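Local coordinates for protein prophenoloxidase b (Marsupenaeus japonicus, PDB 3WKY) that is the prophenoloxidase form of a type 3 copper protein, and once activated probably hydroxylates monophenols and oxidises o-diphenols, at residues K453-S458 with V473-N478; M193-F198 with C572-N577; P139-P144 with L263-G268. All coordinates share one frame; numbering follows the deposited sequence.

Contact 1 of 3, residues K453-S458 with V473-N478. With NAG (2-acetamido-2-deoxy-beta-D-glucopyranose), chain C; EDO (1,2-ethanediol), chain L.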
loop_
_atom_site.group_PDB
_atom_site.type_symbol
_atom_site.label_atom_id
_atom_site.label_comp_id
_atom_site.label_asym_id
_atom_site.label_seq_id
_atom_site.Cartn_x
_atom_site.Cartn_y
_atom_site.Cartn_z
ATOM N N LYS A 453 6.572 -49.244 1.201
ATOM C CA LYS A 453 6.804 -49.905 -0.078
ATOM C C LYS A 453 8.266 -49.691 -0.453
ATOM O O LYS A 453 8.857 -48.664 -0.108
ATOM C CB LYS A 453 5.907 -49.345 -1.184
ATOM C CG LYS A 453 4.409 -49.594 -1.001
ATOM C CD LYS A 453 3.642 -49.083 -2.217
ATOM C CE LYS A 453 2.140 -48.970 -1.952
ATOM N NZ LYS A 453 1.520 -50.285 -1.673
ATOM N N THR A 454 8.835 -50.656 -1.170
ATOM C CA THR A 454 10.256 -50.630 -1.512
ATOM C C THR A 454 10.423 -50.897 -3.000
ATOM O O THR A 454 9.706 -51.722 -3.561
ATOM C CB THR A 454 11.018 -51.704 -0.709
ATOM O OG1 THR A 454 10.818 -51.479 0.692
ATOM C CG2 THR A 454 12.505 -51.657 -1.010
ATOM N N PHE A 455 11.348 -50.189 -3.647
ATOM C CA PHE A 455 11.676 -50.496 -5.037
ATOM C C PHE A 455 13.182 -50.493 -5.295
ATOM O O PHE A 455 13.959 -49.930 -4.518
ATOM C CB PHE A 455 10.959 -49.553 -6.013
ATOM C CG PHE A 455 11.436 -48.129 -5.958
ATOM C CD1 PHE A 455 10.907 -47.246 -5.029
ATOM C CD2 PHE A 455 12.401 -47.669 -6.847
ATOM C CE1 PHE A 455 11.341 -45.930 -4.974
ATOM C CE2 PHE A 455 12.843 -46.352 -6.796
ATOM C CZ PHE A 455 12.305 -45.484 -5.855
ATOM N N ASN A 456 13.569 -51.132 -6.396
ATOM C CA ASN A 456 14.965 -51.244 -6.814
ATOM C C ASN A 456 15.350 -50.034 -7.678
ATOM O O ASN A 456 14.888 -49.896 -8.813
ATOM C CB ASN A 456 15.142 -52.562 -7.592
ATOM C CG ASN A 456 16.593 -52.863 -7.961
ATOM O OD1 ASN A 456 17.462 -51.986 -7.922
ATOM N ND2 ASN A 456 16.854 -54.126 -8.333
ATOM N N SER A 457 16.198 -49.160 -7.148
ATOM C CA SER A 457 16.547 -47.934 -7.865
ATOM C C SER A 457 17.708 -48.112 -8.835
ATOM O O SER A 457 18.020 -47.205 -9.606
ATOM C CB SER A 457 16.865 -46.800 -6.886
ATOM O OG SER A 457 18.046 -47.058 -6.142
ATOM N N SER A 458 18.328 -49.289 -8.819
ATOM C CA SER A 458 19.533 -49.521 -9.614
ATOM C C SER A 458 19.278 -49.630 -11.115
ATOM O O SER A 458 20.207 -49.623 -11.913
ATOM C CB SER A 458 20.294 -50.734 -9.082
ATOM O OG SER A 458 20.885 -50.416 -7.835
ATOM N N VAL A 473 20.649 -50.766 -4.837
ATOM C CA VAL A 473 20.150 -49.861 -3.815
ATOM C C VAL A 473 18.635 -49.900 -3.821
ATOM O O VAL A 473 17.995 -49.536 -4.813
ATOM C CB VAL A 473 20.640 -48.419 -4.035
ATOM C CG1 VAL A 473 19.999 -47.483 -3.022
ATOM C CG2 VAL A 473 22.159 -48.360 -3.924
ATOM N N HIS A 474 18.070 -50.374 -2.718
ATOM C CA HIS A 474 16.626 -50.389 -2.550
ATOM C C HIS A 474 16.219 -49.110 -1.834
ATOM O O HIS A 474 16.941 -48.629 -0.951
ATOM C CB HIS A 474 16.193 -51.611 -1.738
ATOM C CG HIS A 474 16.491 -52.916 -2.408
ATOM N ND1 HIS A 474 15.765 -53.382 -3.483
ATOM C CD2 HIS A 474 17.434 -53.856 -2.154
ATOM C CE1 HIS A 474 16.249 -54.551 -3.867
ATOM N NE2 HIS A 474 17.261 -54.861 -3.076
ATOM N N ILE A 475 15.074 -48.552 -2.223
ATOM C CA ILE A 475 14.570 -47.343 -1.578
ATOM C C ILE A 475 13.193 -47.611 -0.997
ATOM O O ILE A 475 12.277 -48.029 -1.711
ATOM C CB ILE A 475 14.511 -46.153 -2.548
ATOM C CG1 ILE A 475 15.918 -45.823 -3.055
ATOM C CG2 ILE A 475 13.882 -44.933 -1.857
ATOM C CD1 ILE A 475 15.960 -44.759 -4.139
ATOM N N LYS A 476 13.058 -47.358 0.300
ATOM C CA LYS A 476 11.845 -47.690 1.028
ATOM C C LYS A 476 11.201 -46.424 1.575
ATOM O O LYS A 476 11.892 -45.522 2.044
ATOM C CB LYS A 476 12.183 -48.648 2.168
ATOM C CG LYS A 476 11.048 -48.900 3.151
ATOM C CD LYS A 476 11.464 -49.923 4.203
ATOM C CE LYS A 476 10.575 -49.827 5.427
ATOM N NZ LYS A 476 10.767 -50.991 6.333
ATOM N N SER A 477 9.879 -46.344 1.496
ATOM C CA SER A 477 9.169 -45.190 2.028
ATOM C C SER A 477 7.720 -45.557 2.294
ATOM O O SER A 477 7.256 -46.628 1.894
ATOM C CB SER A 477 9.254 -44.002 1.065
ATOM O OG SER A 477 8.716 -44.337 -0.205
ATOM N N ASN A 478 7.011 -44.664 2.973
ATOM C CA ASN A 478 5.634 -44.929 3.377
ATOM C C ASN A 478 4.623 -44.350 2.399
ATOM O O ASN A 478 4.844 -43.283 1.827
ATOM C CB ASN A 478 5.389 -44.370 4.777
ATOM C CG ASN A 478 6.193 -45.097 5.833
ATOM O OD1 ASN A 478 6.153 -46.325 5.917
ATOM N ND2 ASN A 478 6.941 -44.345 6.634
HETATM C C1 NAG C . 18.021 -54.226 -9.194
HETATM C C2 NAG C . 18.292 -55.729 -9.302
HETATM C C3 NAG C . 19.455 -55.992 -10.241
HETATM C C4 NAG C . 19.216 -55.364 -11.609
HETATM C C5 NAG C . 18.626 -53.949 -11.567
HETATM C C6 NAG C . 17.763 -53.768 -12.814
HETATM C C7 NAG C . 17.847 -57.161 -7.352
HETATM C C8 NAG C . 18.278 -57.492 -5.953
HETATM N N2 NAG C . 18.618 -56.293 -8.006
HETATM O O3 NAG C . 19.625 -57.388 -10.372
HETATM O O4 NAG C . 20.450 -55.313 -12.295
HETATM O O5 NAG C . 17.770 -53.674 -10.470
HETATM O O6 NAG C . 18.404 -52.970 -13.777
HETATM O O7 NAG C . 16.838 -57.671 -7.835
HETATM C C1 EDO L . 23.061 -49.743 -10.981
HETATM O O1 EDO L . 23.334 -49.900 -9.571
HETATM C C2 EDO L . 23.120 -51.055 -11.759
HETATM O O2 EDO L . 24.486 -51.464 -11.902
HETATM O O HOH W 1 9.734 -46.665 -2.023
#
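Ser457 grips the carbonyl of Val473 twice. Ser457 N donates to Val473 O at 3.0 Å, nearly along the C=O axis. Ser457 OG bonds to Val473 O at 2.8 Å, from above the carbonyl plane. A chi1 of 67° puts this OG between the backbone N and the carbonyl carbon of its own residue. Val473 N donates in turn to Ser458 OG at 3.0 Å, so serines hold both polar backbone atoms of Val473. Ile475 CD1 rests on Ser457 CB at 3.5 Å. Ile475 CB lies over one face of the Phe455 ring, 4.0 Å from Phe455 CE1.

Behind these contacts is an antiparallel ladder. Lys453 with Ser477 and Phe455 with Ile475 are hydrogen-bonded pairs. A water donates to Lys453 O and Ile475 O and accepts from Ser477 OG. On the face away from Phe455 and Ile475, Thr454 CG2 meets His474 CB at 3.8 Å. Asn456 OD1 accepts from Ser458 N in an Asx turn, while its ND2 carries an N-linked glycan. The acetamido methyl C8 of the glycan sits at the edge of the His474 ring, whose NE2 is hydrogen-bonded to Glu165.

The two strands, 445-456 and 472-481, are neighbours in the mixed sheet of the Ig-like domain. Strand 165-169 flanks 472-481 on its other side, with backbone bonds to His474 and Lys476.

Contact 2 of 3, residues M193-F198 with C572-N577. Unlike the reference sequence in segment 572-577: Arg576 (reference Gln). With NAG (2-acetamido-2-deoxy-beta-D-glucopyranose), chain F.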
loop_
_atom_site.group_PDB
_atom_site.type_symbol
_atom_site.label_atom_id
_atom_site.label_comp_id
_atom_site.label_asym_id
_atom_site.label_seq_id
_atom_site.Cartn_x
_atom_site.Cartn_y
_atom_site.Cartn_z
ATOM N N MET A 193 4.733 -40.966 -5.110
ATOM C CA MET A 193 5.442 -41.207 -6.369
ATOM C C MET A 193 4.543 -41.780 -7.462
ATOM O O MET A 193 4.744 -41.501 -8.648
ATOM C CB MET A 193 6.694 -42.071 -6.147
ATOM C CG MET A 193 6.425 -43.492 -5.686
ATOM S SD MET A 193 8.008 -44.351 -5.452
ATOM C CE MET A 193 8.815 -43.258 -4.269
ATOM N N ASN A 194 3.536 -42.558 -7.072
ATOM C CA ASN A 194 2.606 -43.103 -8.050
ATOM C C ASN A 194 1.687 -42.027 -8.631
ATOM O O ASN A 194 1.332 -42.063 -9.812
ATOM C CB ASN A 194 1.773 -44.222 -7.428
ATOM C CG ASN A 194 2.614 -45.426 -7.037
ATOM O OD1 ASN A 194 3.498 -45.846 -7.778
ATOM N ND2 ASN A 194 2.345 -45.976 -5.857
ATOM N N LEU A 195 1.301 -41.066 -7.802
ATOM C CA LEU A 195 0.456 -39.976 -8.287
ATOM C C LEU A 195 1.213 -39.087 -9.263
ATOM O O LEU A 195 0.680 -38.688 -10.308
ATOM C CB LEU A 195 -0.066 -39.144 -7.118
ATOM C CG LEU A 195 -1.080 -38.068 -7.513
ATOM C CD1 LEU A 195 -2.339 -38.698 -8.110
ATOM C CD2 LEU A 195 -1.439 -37.225 -6.296
ATOM N N ASN A 196 2.454 -38.758 -8.912
ATOM C CA ASN A 196 3.295 -37.982 -9.808
ATOM C C ASN A 196 3.587 -38.719 -11.118
ATOM O O ASN A 196 3.607 -38.104 -12.180
ATOM C CB ASN A 196 4.588 -37.548 -9.106
ATOM C CG ASN A 196 4.364 -36.383 -8.167
ATOM O OD1 ASN A 196 4.490 -35.220 -8.570
ATOM N ND2 ASN A 196 4.018 -36.681 -6.913
ATOM N N SER A 197 3.787 -40.033 -11.041
ATOM C CA SER A 197 3.975 -40.841 -12.253
ATOM C C SER A 197 2.716 -40.897 -13.112
ATOM O O SER A 197 2.800 -40.857 -14.338
ATOM C CB SER A 197 4.421 -42.261 -11.889
ATOM O OG SER A 197 5.697 -42.219 -11.274
ATOM N N PHE A 198 1.559 -41.004 -12.467
ATOM C CA PHE A 198 0.283 -40.964 -13.180
ATOM C C PHE A 198 0.161 -39.656 -13.964
ATOM O O PHE A 198 -0.275 -39.632 -15.114
ATOM C CB PHE A 198 -0.880 -41.124 -12.200
ATOM C CG PHE A 198 -2.203 -40.661 -12.747
ATOM C CD1 PHE A 198 -2.849 -41.384 -13.745
ATOM C CD2 PHE A 198 -2.802 -39.504 -12.258
ATOM C CE1 PHE A 198 -4.069 -40.961 -14.252
ATOM C CE2 PHE A 198 -4.032 -39.073 -12.755
ATOM C CZ PHE A 198 -4.664 -39.801 -13.750
ATOM N N CYS A 572 -1.012 -46.052 -17.498
ATOM C CA CYS A 572 -1.688 -44.857 -17.005
ATOM C C CYS A 572 -2.860 -45.256 -16.099
ATOM O O CYS A 572 -3.856 -45.806 -16.565
ATOM C CB CYS A 572 -2.187 -44.034 -18.188
ATOM S SG CYS A 572 -2.750 -42.351 -17.768
ATOM N N SER A 573 -2.736 -44.987 -14.803
ATOM C CA SER A 573 -3.730 -45.441 -13.830
ATOM C C SER A 573 -3.815 -44.492 -12.642
ATOM O O SER A 573 -2.774 -44.066 -12.125
ATOM C CB SER A 573 -3.336 -46.831 -13.310
ATOM O OG SER A 573 -4.271 -47.330 -12.355
ATOM N N TRP A 574 -5.028 -44.185 -12.173
ATOM C CA TRP A 574 -5.126 -43.540 -10.863
ATOM C C TRP A 574 -4.433 -44.491 -9.888
ATOM O O TRP A 574 -4.592 -45.696 -10.014
ATOM C CB TRP A 574 -6.580 -43.313 -10.441
ATOM C CG TRP A 574 -6.640 -42.564 -9.142
ATOM C CD1 TRP A 574 -6.853 -43.084 -7.898
ATOM C CD2 TRP A 574 -6.409 -41.159 -8.956
ATOM N NE1 TRP A 574 -6.797 -42.086 -6.951
ATOM C CE2 TRP A 574 -6.522 -40.896 -7.573
ATOM C CE3 TRP A 574 -6.141 -40.101 -9.825
ATOM C CZ2 TRP A 574 -6.368 -39.609 -7.037
ATOM C CZ3 TRP A 574 -5.983 -38.821 -9.292
ATOM C CH2 TRP A 574 -6.100 -38.590 -7.916
ATOM N N PRO A 575 -3.635 -43.970 -8.937
ATOM C CA PRO A 575 -2.932 -44.907 -8.044
ATOM C C PRO A 575 -3.887 -45.735 -7.188
ATOM O O PRO A 575 -4.729 -45.167 -6.484
ATOM C CB PRO A 575 -2.109 -43.982 -7.142
ATOM C CG PRO A 575 -1.904 -42.754 -7.963
ATOM C CD PRO A 575 -3.192 -42.577 -8.733
ATOM N N ARG A 576 -3.759 -47.061 -7.237
ATOM C CA ARG A 576 -4.654 -47.907 -6.452
ATOM C C ARG A 576 -4.557 -47.552 -4.974
ATOM O O ARG A 576 -5.567 -47.559 -4.262
ATOM C CB ARG A 576 -4.372 -49.409 -6.666
ATOM C CG ARG A 576 -5.379 -50.304 -5.921
ATOM C CD ARG A 576 -4.782 -51.652 -5.465
ATOM N NE ARG A 576 -5.548 -52.233 -4.357
ATOM C CZ ARG A 576 -5.350 -51.937 -3.070
ATOM N NH1 ARG A 576 -4.404 -51.069 -2.718
ATOM N NH2 ARG A 576 -6.096 -52.508 -2.126
ATOM N N ASN A 577 -3.353 -47.209 -4.519
ATOM C CA ASN A 577 -3.158 -46.908 -3.103
ATOM C C ASN A 577 -3.841 -45.610 -2.657
ATOM O O ASN A 577 -4.063 -45.402 -1.454
ATOM C CB ASN A 577 -1.673 -46.913 -2.725
ATOM C CG ASN A 577 -0.919 -45.708 -3.277
ATOM O OD1 ASN A 577 -0.676 -45.620 -4.475
ATOM N ND2 ASN A 577 -0.541 -44.783 -2.398
HETATM C C1 NAG F . -5.905 -55.815 -5.657
HETATM C C2 NAG F . -5.721 -57.307 -5.365
HETATM C C3 NAG F . -4.748 -57.483 -4.206
HETATM C C4 NAG F . -3.425 -56.814 -4.549
HETATM C C5 NAG F . -3.629 -55.379 -5.031
HETATM C C6 NAG F . -2.333 -54.846 -5.631
HETATM C C7 NAG F . -7.386 -59.006 -5.866
HETATM C C8 NAG F . -8.360 -59.965 -5.247
HETATM N N2 NAG F . -6.985 -57.982 -5.108
HETATM O O3 NAG F . -4.525 -58.850 -3.953
HETATM O O4 NAG F . -2.585 -56.809 -3.414
HETATM O O5 NAG F . -4.639 -55.290 -6.021
HETATM O O6 NAG F . -2.210 -55.342 -6.946
HETATM O O7 NAG F . -6.991 -59.179 -7.020
#
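Asn194, Leu195 and Phe198 put one side of helix 193-205 against loop 572-577. This is a buried join between the copper-containing and Ig-like domains, and the same helix carries His199 and His203 of the copper pocket. The Phe198 ring is the main wedge. Its CG is anti to the backbone N (chi1 161°). Phe198 CD1 comes within 3.1 Å of Ser573 O, a tight approach. The edge of the Trp574 indole meets the face of this ring in an offset edge-to-face pair, with the planes at 73°. Phe198 CE2 is 3.8 Å from Trp574 CE3. Cys572 SG, in a disulfide with Cys619, lies oblique to the phenyl ring, 4.0 Å from Phe198 CE1. An alanine in place of Phe198 would probably open a gap beside the disulfide and leave the Trp574 edge without its aromatic partner.

Leu195 completes the grip on the indole. Leu195 CD1 stands over the face of the six-membered ring, 3.8 Å from Trp574 CH2, in a CH-pi contact. Trp574 NE1 is held by Leu578 O, which should limit turning of the indole. Pro575 packs against the first turn of the helix. Pro575 CG sits 3.6 Å from Leu195 N, and Pro575 CB is 3.9 Å from Asn194 CB. One polar link crosses here: Asn194 ND2 donates weakly to Asn577 OD1 at 3.3 Å. The two amide planes are 70° apart. Asn577 ND2 is bonded to Leu480 O and Asp192 OD2.

Helix 218-239 closes the aromatic end, with Met225 against Phe198 and Leu229 against Trp574. At the other end, Phe479 of strand 472-481 touches both Asn194 and Asn577.

Contact 3 of 3, residues P139-P144 with L263-G268. With NA (sodium ion), chain P.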
loop_
_atom_site.group_PDB
_atom_site.type_symbol
_atom_site.label_atom_id
_atom_site.label_comp_id
_atom_site.label_asym_id
_atom_site.label_seq_id
_atom_site.Cartn_x
_atom_site.Cartn_y
_atom_site.Cartn_z
ATOM N N PRO A 139 14.546 -42.196 -10.299
ATOM C CA PRO A 139 14.259 -42.059 -8.869
ATOM C C PRO A 139 14.551 -40.659 -8.315
ATOM O O PRO A 139 13.928 -40.289 -7.314
ATOM C CB PRO A 139 15.177 -43.109 -8.211
ATOM C CG PRO A 139 16.165 -43.492 -9.261
ATOM C CD PRO A 139 15.497 -43.293 -10.573
ATOM N N ASP A 140 15.446 -39.907 -8.953
ATOM C CA ASP A 140 15.794 -38.559 -8.487
ATOM C C ASP A 140 14.585 -37.615 -8.488
ATOM O O ASP A 140 14.599 -36.595 -7.790
ATOM C CB ASP A 140 16.914 -37.948 -9.337
ATOM C CG ASP A 140 16.475 -37.671 -10.772
ATOM O OD1 ASP A 140 15.834 -36.627 -11.026
ATOM O OD2 ASP A 140 16.766 -38.497 -11.662
ATOM N N ARG A 141 13.555 -37.949 -9.269
ATOM C CA ARG A 141 12.352 -37.116 -9.353
ATOM C C ARG A 141 11.406 -37.301 -8.180
ATOM O O ARG A 141 10.485 -36.499 -8.010
ATOM C CB ARG A 141 11.579 -37.369 -10.662
ATOM C CG ARG A 141 12.351 -37.056 -11.946
ATOM C CD ARG A 141 12.650 -35.565 -12.131
ATOM N NE ARG A 141 12.820 -35.237 -13.544
ATOM C CZ ARG A 141 13.981 -35.282 -14.201
ATOM N NH1 ARG A 141 15.099 -35.654 -13.583
ATOM N NH2 ARG A 141 14.025 -34.965 -15.486
ATOM N N PHE A 142 11.626 -38.338 -7.366
ATOM C CA PHE A 142 10.656 -38.722 -6.342
ATOM C C PHE A 142 11.261 -38.822 -4.942
ATOM O O PHE A 142 10.537 -38.840 -3.947
ATOM C CB PHE A 142 9.995 -40.064 -6.717
ATOM C CG PHE A 142 9.461 -40.094 -8.116
ATOM C CD1 PHE A 142 8.199 -39.572 -8.404
ATOM C CD2 PHE A 142 10.222 -40.618 -9.149
ATOM C CE1 PHE A 142 7.710 -39.581 -9.692
ATOM C CE2 PHE A 142 9.737 -40.629 -10.450
ATOM C CZ PHE A 142 8.474 -40.110 -10.718
ATOM N N VAL A 143 12.586 -38.894 -4.878
ATOM C CA VAL A 143 13.299 -39.163 -3.629
ATOM C C VAL A 143 14.164 -37.942 -3.292
ATOM O O VAL A 143 14.849 -37.421 -4.168
ATOM C CB VAL A 143 14.200 -40.416 -3.793
ATOM C CG1 VAL A 143 15.006 -40.691 -2.533
ATOM C CG2 VAL A 143 13.351 -41.640 -4.178
ATOM N N PRO A 144 14.117 -37.479 -2.028
ATOM C CA PRO A 144 14.813 -36.232 -1.682
ATOM C C PRO A 144 16.302 -36.311 -1.914
ATOM O O PRO A 144 16.909 -37.382 -1.792
ATOM C CB PRO A 144 14.560 -36.086 -0.182
ATOM C CG PRO A 144 13.320 -36.890 0.076
ATOM C CD PRO A 144 13.375 -38.033 -0.884
ATOM N N LEU A 263 14.783 -31.684 -4.288
ATOM C CA LEU A 263 15.072 -32.636 -5.369
ATOM C C LEU A 263 16.265 -32.172 -6.190
ATOM O O LEU A 263 16.423 -30.973 -6.435
ATOM C CB LEU A 263 13.874 -32.771 -6.310
ATOM C CG LEU A 263 12.580 -33.361 -5.739
ATOM C CD1 LEU A 263 11.496 -33.342 -6.808
ATOM C CD2 LEU A 263 12.793 -34.781 -5.212
ATOM N N THR A 264 17.083 -33.123 -6.643
ATOM C CA THR A 264 18.240 -32.826 -7.487
ATOM C C THR A 264 18.263 -33.831 -8.634
ATOM O O THR A 264 18.133 -35.037 -8.393
ATOM C CB THR A 264 19.548 -32.955 -6.686
ATOM O OG1 THR A 264 19.497 -32.083 -5.542
ATOM C CG2 THR A 264 20.766 -32.603 -7.546
ATOM N N THR A 265 18.414 -33.356 -9.870
ATOM C CA THR A 265 18.401 -34.279 -11.020
ATOM C C THR A 265 19.699 -35.074 -11.088
ATOM O O THR A 265 20.659 -34.761 -10.385
ATOM C CB THR A 265 18.230 -33.567 -12.373
ATOM O OG1 THR A 265 19.437 -32.862 -12.713
ATOM C CG2 THR A 265 17.049 -32.604 -12.348
ATOM N N GLY A 266 19.725 -36.089 -11.950
ATOM C CA GLY A 266 20.889 -36.947 -12.084
ATOM C C GLY A 266 22.075 -36.241 -12.705
ATOM O O GLY A 266 23.194 -36.761 -12.687
ATOM N N ASN A 267 21.834 -35.061 -13.266
ATOM C CA ASN A 267 22.919 -34.227 -13.760
ATOM C C ASN A 267 23.401 -33.260 -12.686
ATOM O O ASN A 267 24.126 -32.310 -12.982
ATOM C CB ASN A 267 22.492 -33.452 -15.013
ATOM C CG ASN A 267 22.172 -34.360 -16.184
ATOM O OD1 ASN A 267 21.092 -34.273 -16.775
ATOM N ND2 ASN A 267 23.106 -35.237 -16.526
ATOM N N GLY A 268 22.991 -33.497 -11.440
ATOM C CA GLY A 268 23.480 -32.710 -10.313
ATOM C C GLY A 268 22.800 -31.362 -10.160
ATOM O O GLY A 268 23.198 -30.530 -9.332
HETATM NA NA NA P . 18.877 -32.103 -15.385
HETATM O O HOH W 2 16.390 -35.885 -5.704
#
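Leu263 presses both its methyl groups onto backbone carbonyls of segment 139-144, and this is the close-packed part of the contact. Leu263 CD1 lies 3.5 Å from Arg141 O. Leu263 CD2 lies 3.5 Å from Val143 O and is also near Asp140 O. Asp140 continues the packing: Asp140 CB is 3.3 Å from Thr264 O. A chi1 of 67° sets its CG between the backbone N and the carbonyl carbon. Asp140 OD1 lies 3.5 Å from Thr265 CA. A water joins the two backbones. It accepts from Thr264 N at 3.0 Å and lies within hydrogen-bonding distance of Asp140 O and Val143 O.

The carboxylate is firmly held. Arg141 NH1 forms a salt bridge to Asp140 OD1 at 2.8 Å. Asp140 OD1 accepts through its syn lone pair and lies in the guanidinium plane of Arg141. The other oxygen, OD2, bonds to Tyr19 OH, and Arg141 NE pairs with Glu385. The positive charge of Arg141 would probably favour the ionised form of Asp140.

Packing is looser from Thr265 onward. Thr265 CG2 only brushes Arg141 NH1 at 3.8 Å. Gly266 is exposed and meets the Asp140 carboxylate through its backbone. Thr265 OG1 binds a sodium ion at 2.8 Å. The same hydroxyl accepts from Asn267 N.

That last bond makes an ST turn, set within a type I beta turn from Thr265 to Gly268. The contact thus joins two connecting loops of the copper-containing domain, and Pro144 is the N-cap residue of helix 145-160.

In the fold
The three contacts meet side to side. Phe142 of contact 3 and Met193 of contact 2 link them. Phe142 CZ lies 3.5 Å from Ser197 OG, and Met193 SD is 3.7 Å from Phe455 CE1 of contact 1. Contact 3 also reaches the sheet, with Val143 CG2 4.1 Å from Ile475 CG2. The centres of contacts 1 and 3 are about 14 Å apart, and those of contacts 2 and 3 about 19 Å. Contact 2 is nearest the chain centre. Its Phe198 side chain is about 8 Å from the Cu2-O2 cluster, against about 13 Å for the Phe142 side chain of contact 3. Contacts 1 and 2 both border glycans.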